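Local coordinates for protein putative alpha-L-fucosidase (Bacteroides thetaiotaomicron, PDB 4OZO) that probably hydrolyses alpha-L-fucosidic linkages, as a putative lipoprotein belonging to glycoside hydrolase family 29, at residues I250-D255 with R288-L293; M209-G214 with G238-M243; T254-R259 with R271-R276. All coordinates share one frame; numbering follows the deposited sequence.

Contact 1: residues I250-D255 with R288-L293; sequences IPAETD and RNSVLL. With OTN (2-nitrophenyl 1-thio-beta-D-galactopyranoside), chain E.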
# COMPACT_ATOMS: atom_id res chain seq x y z
N ILE A 250 -5.33 -32.98 13.24
CA ILE A 250 -6.26 -31.93 12.80
C ILE A 250 -5.69 -30.55 13.16
O ILE A 250 -6.02 -29.98 14.21
CB ILE A 250 -7.67 -32.14 13.42
CG1 ILE A 250 -8.18 -33.56 13.15
CG2 ILE A 250 -8.67 -31.13 12.87
CD1 ILE A 250 -9.55 -33.88 13.77
N PRO A 251 -4.83 -30.00 12.29
CA PRO A 251 -4.06 -28.81 12.65
C PRO A 251 -4.91 -27.55 12.77
O PRO A 251 -5.96 -27.42 12.12
CB PRO A 251 -3.04 -28.70 11.51
CG PRO A 251 -3.68 -29.37 10.37
CD PRO A 251 -4.56 -30.45 10.92
N ALA A 252 -4.46 -26.63 13.62
CA ALA A 252 -5.21 -25.42 13.93
C ALA A 252 -5.12 -24.33 12.85
O ALA A 252 -4.03 -24.01 12.36
CB ALA A 252 -4.75 -24.87 15.27
N GLU A 253 -6.28 -23.77 12.51
CA GLU A 253 -6.37 -22.66 11.57
C GLU A 253 -6.78 -21.42 12.33
O GLU A 253 -7.86 -21.38 12.92
CB GLU A 253 -7.39 -22.97 10.49
CG GLU A 253 -7.40 -21.97 9.37
CD GLU A 253 -8.53 -22.22 8.40
OE1 GLU A 253 -8.29 -22.89 7.37
OE2 GLU A 253 -9.65 -21.75 8.68
N THR A 254 -5.92 -20.40 12.32
CA THR A 254 -6.13 -19.19 13.13
C THR A 254 -6.87 -18.10 12.36
O THR A 254 -6.40 -17.64 11.32
CB THR A 254 -4.79 -18.64 13.63
OG1 THR A 254 -4.14 -19.63 14.42
CG2 THR A 254 -5.00 -17.40 14.47
N ASP A 255 -8.02 -17.67 12.87
CA ASP A 255 -8.85 -16.70 12.16
C ASP A 255 -8.93 -15.38 12.89
O ASP A 255 -9.16 -15.34 14.10
CB ASP A 255 -10.26 -17.27 11.88
CG ASP A 255 -11.02 -17.63 13.17
OD1 ASP A 255 -10.47 -18.37 14.02
OD2 ASP A 255 -12.19 -17.17 13.31
N ARG A 288 3.48 -20.13 14.55
CA ARG A 288 3.16 -21.09 15.60
C ARG A 288 2.48 -22.34 15.06
O ARG A 288 1.47 -22.81 15.61
CB ARG A 288 2.29 -20.44 16.67
CG ARG A 288 3.02 -19.46 17.57
CD ARG A 288 2.12 -19.02 18.71
NE ARG A 288 2.80 -18.16 19.68
CZ ARG A 288 2.16 -17.48 20.63
NH1 ARG A 288 0.83 -17.56 20.72
NH2 ARG A 288 2.83 -16.71 21.48
N ASN A 289 3.03 -22.88 13.97
CA ASN A 289 2.55 -24.14 13.42
C ASN A 289 1.08 -24.09 13.00
O ASN A 289 0.40 -25.12 12.95
CB ASN A 289 2.80 -25.26 14.43
CG ASN A 289 2.57 -26.65 13.84
OD1 ASN A 289 2.88 -26.91 12.67
ND2 ASN A 289 2.01 -27.54 14.65
N SER A 290 0.58 -22.90 12.68
CA SER A 290 -0.80 -22.76 12.22
C SER A 290 -0.92 -22.16 10.81
O SER A 290 0.07 -22.05 10.08
CB SER A 290 -1.61 -21.92 13.22
OG SER A 290 -2.98 -21.90 12.85
N VAL A 291 -2.13 -21.81 10.42
CA VAL A 291 -2.35 -21.02 9.22
C VAL A 291 -3.21 -19.83 9.59
O VAL A 291 -4.17 -19.96 10.37
CB VAL A 291 -3.00 -21.85 8.09
CG1 VAL A 291 -3.60 -20.95 7.03
CG2 VAL A 291 -1.99 -22.84 7.48
N LEU A 292 -2.86 -18.66 9.08
CA LEU A 292 -3.58 -17.44 9.38
C LEU A 292 -4.68 -17.18 8.35
O LEU A 292 -4.40 -17.02 7.16
CB LEU A 292 -2.62 -16.26 9.43
CG LEU A 292 -3.23 -14.87 9.50
CD1 LEU A 292 -4.00 -14.67 10.79
CD2 LEU A 292 -2.13 -13.83 9.36
N LEU A 293 -5.93 -17.17 8.81
CA LEU A 293 -7.04 -16.76 7.98
C LEU A 293 -7.38 -15.32 8.33
O LEU A 293 -7.93 -15.04 9.39
CB LEU A 293 -8.23 -17.69 8.21
CG LEU A 293 -9.54 -17.39 7.46
CD1 LEU A 293 -9.28 -17.10 5.98
CD2 LEU A 293 -10.57 -18.55 7.64
O2' OTN E . -19.67 -15.61 21.24
N1' OTN E . -19.19 -16.60 20.29
O3' OTN E . -20.05 -17.49 19.76
C2' OTN E . -17.88 -16.55 19.98
C3' OTN E . -17.08 -15.61 20.62
C4' OTN E . -15.73 -15.51 20.34
C5' OTN E . -15.16 -16.37 19.42
C6' OTN E . -15.95 -17.32 18.79
C1' OTN E . -17.30 -17.45 19.07
S01 OTN E . -18.18 -18.67 18.17
C1 OTN E . -16.86 -19.66 17.49
O5 OTN E . -16.21 -19.07 16.31
C5 OTN E . -15.18 -19.95 15.84
C6 OTN E . -14.51 -19.29 14.63
O6 OTN E . -13.94 -18.04 15.03
C4 OTN E . -15.77 -21.30 15.43
O4 OTN E . -16.75 -21.13 14.40
C3 OTN E . -16.44 -21.89 16.64
O3 OTN E . -17.02 -23.19 16.37
C2 OTN E . -17.52 -20.92 17.08
O2 OTN E . -18.11 -21.52 18.22
O HOH W 1 -1.71 -26.75 14.52
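T254 and D255 pair in parallel with L292 and L293, joining two neighbouring strands of the TIM-barrel domain, the ends of a beta-alpha-beta unit whose helix is 275-283. T254 holds the register with its backbone: T254 N donates to V291 O at 2.7 Å, and T254 O accepts from L293 N at 2.6 Å in a nearly straight bond (171°). S290 reaches across with its hydroxyl. With OG anti to the backbone N (chi1 -174°), it is turned toward A252 O, to which it donates, although the 2.4 Å between S290 OG and A252 O is doubtful. The same S290 OG accepts from T254 OG1 at 3.0 Å, so a small hydroxyl residue serves two partners in this buried place. A water links A252 N to N289 O nearby. On the other face of the sheet, L293 CD2 lies 3.5 Å from OE2 of E253, whose buried carboxylate is satisfied by the indole N-H groups of W164 and W17. D255 shares this face; its carboxylate swings away from L293 toward the bound thiogalactoside, with OD2 2.6 Å from the sugar O6. With an alanine here, the sugar O6 would probably lose one of its carboxylate partners and W208 NE1 its weak bond to OD1. Strand 22-26 borders strand 291-295 on its far side, where I23 and F25 pack on L293, while P251 and E253 share backbone hydrogen bonds with R207 of strand 206-207, and helix 12-18 covers P251 and V291.

Contact 2: residues M209-G214 with G238-M243; sequences MGNEAG and GLNEGM. With OTN (2-nitrophenyl 1-thio-beta-D-galactopyranoside), chain E.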
# COMPACT_ATOMS: atom_id res chain seq x y z
N MET A 209 -8.91 -22.89 16.86
CA MET A 209 -7.93 -22.84 17.94
C MET A 209 -8.35 -21.98 19.13
O MET A 209 -7.50 -21.54 19.91
CB MET A 209 -6.55 -22.42 17.42
CG MET A 209 -6.57 -21.42 16.25
SD MET A 209 -7.44 -19.88 16.58
CE MET A 209 -6.40 -19.10 17.83
N GLY A 210 -9.65 -21.73 19.27
CA GLY A 210 -10.17 -21.24 20.54
C GLY A 210 -10.34 -19.75 20.76
O GLY A 210 -10.98 -19.34 21.73
N ASN A 211 -9.77 -18.93 19.89
CA ASN A 211 -10.01 -17.50 20.00
C ASN A 211 -9.99 -16.82 18.63
O ASN A 211 -9.69 -17.45 17.62
CB ASN A 211 -9.00 -16.83 20.94
CG ASN A 211 -7.57 -16.90 20.43
OD1 ASN A 211 -7.15 -16.11 19.58
ND2 ASN A 211 -6.80 -17.86 20.94
N GLU A 212 -10.31 -15.54 18.62
CA GLU A 212 -10.35 -14.79 17.37
C GLU A 212 -9.44 -13.59 17.49
O GLU A 212 -9.74 -12.52 16.98
CB GLU A 212 -11.79 -14.37 17.06
CG GLU A 212 -12.70 -15.53 16.72
CD GLU A 212 -14.13 -15.09 16.42
OE1 GLU A 212 -14.46 -13.91 16.67
OE2 GLU A 212 -14.92 -15.93 15.93
N ALA A 213 -8.32 -13.79 18.18
CA ALA A 213 -7.37 -12.71 18.44
C ALA A 213 -6.08 -12.94 17.67
O ALA A 213 -5.15 -12.14 17.75
CB ALA A 213 -7.10 -12.59 19.91
N GLY A 214 -6.04 -14.04 16.93
CA GLY A 214 -4.88 -14.33 16.11
C GLY A 214 -3.73 -14.99 16.86
O GLY A 214 -2.58 -14.88 16.43
N GLY A 238 -6.96 -27.52 24.56
CA GLY A 238 -6.95 -28.65 23.65
C GLY A 238 -7.15 -28.20 22.22
O GLY A 238 -6.75 -28.88 21.28
N LEU A 239 -7.79 -27.05 22.04
CA LEU A 239 -7.93 -26.51 20.71
C LEU A 239 -6.75 -25.59 20.40
O LEU A 239 -6.13 -25.68 19.34
CB LEU A 239 -9.25 -25.75 20.57
CG LEU A 239 -10.49 -26.63 20.69
CD1 LEU A 239 -11.74 -25.79 20.49
CD2 LEU A 239 -10.43 -27.77 19.68
N ASN A 240 -6.45 -24.71 21.36
CA ASN A 240 -5.41 -23.72 21.20
C ASN A 240 -4.01 -24.31 21.13
O ASN A 240 -3.24 -23.99 20.23
CB ASN A 240 -5.49 -22.68 22.31
CG ASN A 240 -4.56 -21.51 22.08
OD1 ASN A 240 -3.52 -21.40 22.73
ND2 ASN A 240 -4.93 -20.62 21.16
N GLU A 241 -3.69 -25.19 22.07
CA GLU A 241 -2.37 -25.80 22.11
C GLU A 241 -2.36 -27.15 21.44
O GLU A 241 -1.34 -27.57 20.88
CB GLU A 241 -1.90 -25.94 23.55
CG GLU A 241 -1.61 -24.62 24.22
CD GLU A 241 -1.02 -24.79 25.60
OE1 GLU A 241 -0.88 -25.96 26.04
OE2 GLU A 241 -0.71 -23.77 26.24
N GLY A 242 -3.50 -27.83 21.48
CA GLY A 242 -3.57 -29.18 20.96
C GLY A 242 -2.98 -30.16 21.97
O GLY A 242 -2.78 -29.82 23.14
N MET A 243 -2.71 -31.37 21.52
CA MET A 243 -2.15 -32.39 22.40
C MET A 243 -1.12 -33.22 21.67
O MET A 243 -1.37 -33.73 20.58
CB MET A 243 -3.26 -33.30 22.93
CG MET A 243 -4.27 -32.62 23.82
SD MET A 243 -5.78 -33.62 23.96
CE MET A 243 -6.80 -32.53 24.97
O2' OTN E . -19.67 -15.61 21.24
N1' OTN E . -19.19 -16.60 20.29
O3' OTN E . -20.05 -17.49 19.76
C2' OTN E . -17.88 -16.55 19.98
C3' OTN E . -17.08 -15.61 20.62
C4' OTN E . -15.73 -15.51 20.34
C5' OTN E . -15.16 -16.37 19.42
C6' OTN E . -15.95 -17.32 18.79
C1' OTN E . -17.30 -17.45 19.07
S01 OTN E . -18.18 -18.67 18.17
C1 OTN E . -16.86 -19.66 17.49
O5 OTN E . -16.21 -19.07 16.31
C5 OTN E . -15.18 -19.95 15.84
C6 OTN E . -14.51 -19.29 14.63
O6 OTN E . -13.94 -18.04 15.03
C4 OTN E . -15.77 -21.30 15.43
O4 OTN E . -16.75 -21.13 14.40
C3 OTN E . -16.44 -21.89 16.64
O3 OTN E . -17.02 -23.19 16.37
C2 OTN E . -17.52 -20.92 17.08
O2 OTN E . -18.11 -21.52 18.22
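L239, in the last turn of helix 236-240, sets its CB 4.1 Å from M209 CA, and its carbonyl O lies near the same carbon while accepting from R207 NE. A leucine suits the spot because its branches can also pack on A228 and I229. G210 lies beside this turn with a phi of 94°; a CB there would be pressed against the carbonyl O of M209 and would sit close to the side chains of L239 and N240, so glycine fits. N240 follows and carries the polar link. Its CG stands opposite the backbone N (chi1 -172°), which brings ND2 to M209 O at 3.0 Å, the acceptor lying in the plane of the amide. A second bond from ND2 goes to E215 O, so one amide group ties two points of the 209-214 loop region to the helix. N211 ND2 also donates to E215 O; the 3.3 Å between N211 ND2 and N240 ND2 therefore separates two donors gathered at a shared acceptor. N211 OD1 is occupied as well, accepting from A213 N in an Asx turn that shapes the loop just where E212 reaches the ligand's O6. Beyond N240, G242 leaves the helix with positive phi, and M243 pairs with T223. The loop that follows strand 206-207 is thus wedged between helix 236-240 and strand 253-257, whose T254 is touched by M209, with helix 226-230 behind L239.

Contact 3: residues T254-R259 with R271-R276; sequences TDVSIR and RVKSVR. With OTN (2-nitrophenyl 1-thio-beta-D-galactopyranoside), chain E.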
# COMPACT_ATOMS: atom_id res chain seq x y z
N THR A 254 -5.92 -20.40 12.32
CA THR A 254 -6.13 -19.19 13.13
C THR A 254 -6.87 -18.10 12.36
O THR A 254 -6.40 -17.64 11.32
CB THR A 254 -4.79 -18.64 13.63
OG1 THR A 254 -4.14 -19.63 14.42
CG2 THR A 254 -5.00 -17.40 14.47
N ASP A 255 -8.02 -17.67 12.87
CA ASP A 255 -8.85 -16.70 12.16
C ASP A 255 -8.93 -15.38 12.89
O ASP A 255 -9.16 -15.34 14.10
CB ASP A 255 -10.26 -17.27 11.88
CG ASP A 255 -11.02 -17.63 13.17
OD1 ASP A 255 -10.47 -18.37 14.02
OD2 ASP A 255 -12.19 -17.17 13.31
N VAL A 256 -8.74 -14.28 12.18
CA VAL A 256 -8.78 -12.97 12.81
C VAL A 256 -9.22 -11.94 11.77
O VAL A 256 -9.01 -12.11 10.56
CB VAL A 256 -7.40 -12.62 13.45
CG1 VAL A 256 -6.32 -12.65 12.42
CG2 VAL A 256 -7.42 -11.29 14.19
N SER A 257 -9.87 -10.87 12.22
CA SER A 257 -10.21 -9.80 11.29
C SER A 257 -9.20 -8.67 11.35
O SER A 257 -8.68 -8.34 12.42
CB SER A 257 -11.61 -9.27 11.55
OG SER A 257 -11.98 -8.33 10.55
N ILE A 258 -8.95 -8.06 10.20
CA ILE A 258 -8.03 -6.94 10.11
C ILE A 258 -8.69 -5.72 10.75
O ILE A 258 -8.05 -4.68 10.97
CB ILE A 258 -7.63 -6.68 8.64
CG1 ILE A 258 -6.30 -5.91 8.54
CG2 ILE A 258 -8.74 -5.98 7.87
CD1 ILE A 258 -5.70 -5.96 7.15
N ARG A 259 -9.98 -5.88 11.05
CA ARG A 259 -10.76 -4.84 11.72
C ARG A 259 -11.31 -5.39 13.04
O ARG A 259 -11.22 -6.60 13.31
CB ARG A 259 -11.88 -4.35 10.80
CG ARG A 259 -11.41 -3.33 9.79
CD ARG A 259 -12.20 -3.35 8.50
NE ARG A 259 -11.72 -2.32 7.59
CZ ARG A 259 -12.27 -1.12 7.45
NH1 ARG A 259 -13.36 -0.82 8.16
NH2 ARG A 259 -11.75 -0.24 6.60
N ARG A 271 -9.73 1.96 12.69
CA ARG A 271 -9.38 0.92 13.65
C ARG A 271 -8.77 -0.31 12.98
O ARG A 271 -8.73 -1.40 13.55
CB ARG A 271 -10.59 0.52 14.48
CG ARG A 271 -11.13 1.64 15.34
CD ARG A 271 -10.19 1.97 16.48
NE ARG A 271 -10.28 3.38 16.84
CZ ARG A 271 -11.21 3.90 17.65
NH1 ARG A 271 -12.13 3.11 18.20
NH2 ARG A 271 -11.21 5.20 17.91
N VAL A 272 -8.27 -0.13 11.76
CA VAL A 272 -7.61 -1.21 11.05
C VAL A 272 -6.30 -1.51 11.76
O VAL A 272 -5.61 -0.61 12.22
CB VAL A 272 -7.34 -0.83 9.59
CG1 VAL A 272 -6.70 -1.99 8.85
CG2 VAL A 272 -8.64 -0.41 8.90
N LYS A 273 -5.96 -2.79 11.86
CA LYS A 273 -4.75 -3.22 12.55
C LYS A 273 -3.48 -2.69 11.89
O LYS A 273 -3.35 -2.68 10.66
CB LYS A 273 -4.70 -4.74 12.65
CG LYS A 273 -5.68 -5.32 13.65
CD LYS A 273 -5.65 -6.83 13.63
CE LYS A 273 -6.50 -7.40 14.76
NZ LYS A 273 -7.82 -6.70 14.86
N SER A 274 -2.55 -2.25 12.73
CA SER A 274 -1.27 -1.73 12.28
C SER A 274 -0.46 -2.84 11.63
O SER A 274 -0.69 -4.02 11.88
CB SER A 274 -0.50 -1.18 13.47
OG SER A 274 0.12 -2.23 14.19
N VAL A 275 0.48 -2.46 10.78
CA VAL A 275 1.40 -3.40 10.17
C VAL A 275 2.11 -4.24 11.24
O VAL A 275 2.34 -5.43 11.05
CB VAL A 275 2.45 -2.67 9.30
CG1 VAL A 275 3.45 -3.64 8.77
CG2 VAL A 275 1.76 -1.98 8.14
N ARG A 276 2.42 -3.61 12.38
CA ARG A 276 3.10 -4.32 13.46
C ARG A 276 2.20 -5.34 14.16
O ARG A 276 2.64 -6.46 14.46
CB ARG A 276 3.71 -3.34 14.47
CG ARG A 276 5.04 -2.78 14.01
CD ARG A 276 5.56 -1.67 14.92
NE ARG A 276 5.85 -2.14 16.27
CZ ARG A 276 6.95 -2.82 16.61
NH1 ARG A 276 7.85 -3.12 15.69
NH2 ARG A 276 7.13 -3.20 17.87
O2' OTN E . -19.67 -15.61 21.24
N1' OTN E . -19.19 -16.60 20.29
O3' OTN E . -20.05 -17.49 19.76
C2' OTN E . -17.88 -16.55 19.98
C3' OTN E . -17.08 -15.61 20.62
C4' OTN E . -15.73 -15.51 20.34
C5' OTN E . -15.16 -16.37 19.42
C6' OTN E . -15.95 -17.32 18.79
C1' OTN E . -17.30 -17.45 19.07
S01 OTN E . -18.18 -18.67 18.17
C1 OTN E . -16.86 -19.66 17.49
O5 OTN E . -16.21 -19.07 16.31
C5 OTN E . -15.18 -19.95 15.84
C6 OTN E . -14.51 -19.29 14.63
O6 OTN E . -13.94 -18.04 15.03
C4 OTN E . -15.77 -21.30 15.43
O4 OTN E . -16.75 -21.13 14.40
C3 OTN E . -16.44 -21.89 16.64
O3 OTN E . -17.02 -23.19 16.37
C2 OTN E . -17.52 -20.92 17.08
O2 OTN E . -18.11 -21.52 18.22
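Past the end of strand 253-257, I258 and R259 run beside V272 and K273 in opposite senses, with I258 nearest K273 and R259 nearest V272 (CA to CA 4.9 Å for that second pair). The backbones are pinned by K273 N donating to I258 O at 3.0 Å and 165°, while V272 CA comes 3.5 Å from the same oxygen. S257 accepts from R259 N through its OG, an ST turn that bends the chain here; that OG is also hydrogen-bonded to S261 O and N295 ND2. K273 then doubles back along the strand end: its methylenes pass over the I258 carbonyl, CE lies 4.0 Å from V256 CG2, and a bend at the last torsion (chi4 44°) delivers NZ to S257 O at 3.1 Å. Lysine fits because its long apolar stem can run past V256 before its ammonium meets a carbonyl. I258 CG1 meets V272 CG1 at 4.0 Å, and V272 CG2 lies over one face of the R259 guanidinium, 3.9 Å from its NE. The rim of that group is engaged by D308 at NE and D269 at NH2. S274 next caps helix 275-283 through its OG, bonded to E277 N. Two successive carbonyls at the strand's end, S257 O and I258 O, are thus satisfied by one residue, and the arginine's charge is probably balanced by its aspartates while its flat face packs on a valine.

All three contacts lie within the barrel domain, and strand 253-257 is touched by each. Contact 2 closes first along the chain; contacts 1 and 3 then both start from that strand, contact 3 ending at the start of helix 275-283 and contact 1 at strand 291-295, the next strand of the same sheet. The centres of contacts 1 and 2 are about 9 Å apart, those of contacts 1 and 3 about 16 Å, and those of contacts 2 and 3 about 18 Å. G214 CA packs on T254 CG2, so contacts 2 and 1 touch directly. D255 and E212, brought together from strand and loop, both approach the ligand's O6, so strand 253-257 connects the sugar-binding pocket with the barrel's framework.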